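Local coordinates for protein NtrC family transcriptional regulator (Clostridium acetobutylicum ATCC 824, PDB 2Q5C) that forms the N-terminal, PrpR-type and probably sensory, part of a larger NtrC family protein that probably regulates transcription through ATP- and DNA-binding regions, at residues A8-N13 against T39-I44. Sequence-based numbering, arbitrary orientation.
Sequences ALISQN and TRASKI
Ile10 meets Ala41 and Ile44 where helix 38-48 packs on one face of a parallel four-stranded sheet, in the first of two similar alpha/beta halves of this PrpR-type N-terminal domain. Strand 6-11 is an inner strand, with 30-35 and 54-58 as its neighbours, and Ile10 is the residue of 8-13 that touches 39-44. Its CB points toward the helix and forks there. Ile10 CG2 lies anti to the backbone N (chi1 -56° for CG1) and ends 3.7 Å from Ala41 CB, methyl against methyl. The other branch leaves through CG1, beside the backbone N, and runs extended (chi2 177°) to CD1. Ile10 CD1 comes 4.0 Å from Ala41 O. Ile10 CD1 also lies 4.2 Å from Ile44 CG2, one helical turn further along. No hydrogen bond crosses between the two segments; the side chains meet through methyl groups alone, with Ala36 and Ile65 also touching Ile10. Next along the chain, Ser11 points away from the helix, and its OG accepts from Asn13 N in an ST turn leading into helix 14-27. On the helix, the CG1 branch of Ile44 runs back toward Arg40, placing Ile44 CD1 over the centre of the Arg40 guanidinium, 4.1 Å above its plane.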
loop_
_atom_site.group_PDB
_atom_site.type_symbol
_atom_site.label_atom_id
_atom_site.label_comp_id
_atom_site.label_asym_id
_atom_site.label_seq_id
_atom_site.Cartn_x
_atom_site.Cartn_y
_atom_site.Cartn_z
ATOM N N ALA A 8 -1.265 -5.962 -14.521
ATOM C CA ALA A 8 -1.621 -6.593 -13.247
ATOM C C ALA A 8 -1.603 -5.607 -12.109
ATOM O O ALA A 8 -0.651 -4.860 -11.957
ATOM C CB ALA A 8 -0.695 -7.732 -12.908
ATOM N N LEU A 9 -2.646 -5.628 -11.285
ATOM C CA LEU A 9 -2.666 -4.918 -10.003
ATOM C C LEU A 9 -2.538 -5.941 -8.915
ATOM O O LEU A 9 -3.324 -6.888 -8.870
ATOM C CB LEU A 9 -3.980 -4.118 -9.839
ATOM C CG LEU A 9 -4.152 -3.542 -8.422
ATOM C CD1 LEU A 9 -3.164 -2.423 -8.178
ATOM C CD2 LEU A 9 -5.564 -2.978 -8.301
ATOM N N ILE A 10 -1.552 -5.775 -8.024
ATOM C CA ILE A 10 -1.337 -6.706 -6.915
ATOM C C ILE A 10 -1.501 -5.875 -5.647
ATOM O O ILE A 10 -0.758 -4.908 -5.429
ATOM C CB ILE A 10 0.053 -7.378 -6.966
ATOM C CG1 ILE A 10 0.217 -8.071 -8.326
ATOM C CG2 ILE A 10 0.181 -8.360 -5.781
ATOM C CD1 ILE A 10 1.600 -8.741 -8.548
ATOM N N SER A 11 -2.521 -6.201 -4.858
ATOM C CA SER A 11 -2.917 -5.338 -3.748
ATOM C C SER A 11 -3.708 -6.200 -2.784
ATOM O O SER A 11 -4.190 -7.253 -3.161
ATOM C CB SER A 11 -3.823 -4.238 -4.322
ATOM O OG SER A 11 -4.378 -3.408 -3.302
ATOM N N GLN A 12 -3.859 -5.738 -1.554
ATOM C CA GLN A 12 -4.803 -6.371 -0.626
ATOM C C GLN A 12 -6.035 -5.493 -0.417
ATOM O O GLN A 12 -6.901 -5.837 0.400
ATOM C CB GLN A 12 -4.133 -6.649 0.714
ATOM C CG GLN A 12 -2.994 -7.626 0.634
ATOM C CD GLN A 12 -2.433 -7.905 1.989
ATOM O OE1 GLN A 12 -1.756 -7.055 2.593
ATOM N NE2 GLN A 12 -2.733 -9.078 2.497
ATOM N N ASN A 13 -6.131 -4.389 -1.153
ATOM C CA ASN A 13 -7.200 -3.412 -0.964
ATOM C C ASN A 13 -8.369 -3.799 -1.869
ATOM O O ASN A 13 -8.281 -3.670 -3.095
ATOM C CB ASN A 13 -6.668 -2.022 -1.306
ATOM C CG ASN A 13 -7.548 -0.926 -0.809
ATOM O OD1 ASN A 13 -8.559 -0.616 -1.425
ATOM N ND2 ASN A 13 -7.174 -0.326 0.339
ATOM N N THR A 39 6.738 -10.125 0.161
ATOM C CA THR A 39 7.451 -11.221 -0.539
ATOM C C THR A 39 6.511 -12.093 -1.365
ATOM O O THR A 39 6.810 -12.437 -2.520
ATOM C CB THR A 39 8.290 -12.060 0.447
ATOM O OG1 THR A 39 9.251 -11.198 1.055
ATOM C CG2 THR A 39 9.002 -13.213 -0.277
ATOM N N ARG A 40 5.350 -12.442 -0.822
ATOM C CA ARG A 40 4.407 -13.262 -1.581
ATOM C C ARG A 40 3.958 -12.551 -2.871
ATOM O O ARG A 40 3.843 -13.197 -3.923
ATOM C CB ARG A 40 3.208 -13.589 -0.700
ATOM C CG ARG A 40 2.167 -14.370 -1.405
ATOM C CD ARG A 40 1.245 -15.062 -0.433
ATOM N NE ARG A 40 0.185 -15.743 -1.175
ATOM C CZ ARG A 40 -0.939 -15.153 -1.568
ATOM N NH1 ARG A 40 -1.155 -13.873 -1.280
ATOM N NH2 ARG A 40 -1.846 -15.840 -2.252
ATOM N N ALA A 41 3.725 -11.232 -2.798
ATOM C CA ALA A 41 3.419 -10.444 -3.996
ATOM C C ALA A 41 4.534 -10.484 -5.012
ATOM O O ALA A 41 4.253 -10.575 -6.204
ATOM C CB ALA A 41 3.078 -8.995 -3.629
ATOM N N SER A 42 5.789 -10.471 -4.544
ATOM C CA SER A 42 6.921 -10.505 -5.486
ATOM C C SER A 42 6.993 -11.865 -6.197
ATOM O O SER A 42 7.318 -11.908 -7.385
ATOM C CB SER A 42 8.229 -10.155 -4.768
ATOM O OG SER A 42 8.698 -11.195 -3.960
ATOM N N LYS A 43 6.641 -12.949 -5.521
ATOM C CA LYS A 43 6.607 -14.270 -6.178
ATOM C C LYS A 43 5.519 -14.326 -7.259
ATOM O O LYS A 43 5.721 -14.830 -8.368
ATOM C CB LYS A 43 6.414 -15.386 -5.152
ATOM C CG LYS A 43 6.333 -16.768 -5.810
ATOM C CD LYS A 43 6.303 -17.865 -4.773
ATOM C CE LYS A 43 6.233 -19.254 -5.446
ATOM N NZ LYS A 43 6.380 -20.348 -4.402
ATOM N N ILE A 44 4.349 -13.779 -6.951
ATOM C CA ILE A 44 3.264 -13.736 -7.935
ATOM C C ILE A 44 3.653 -12.829 -9.114
ATOM O O ILE A 44 3.440 -13.199 -10.284
ATOM C CB ILE A 44 1.963 -13.260 -7.257
ATOM C CG1 ILE A 44 1.439 -14.327 -6.303
ATOM C CG2 ILE A 44 0.894 -12.897 -8.303
ATOM C CD1 ILE A 44 0.436 -13.774 -5.272
#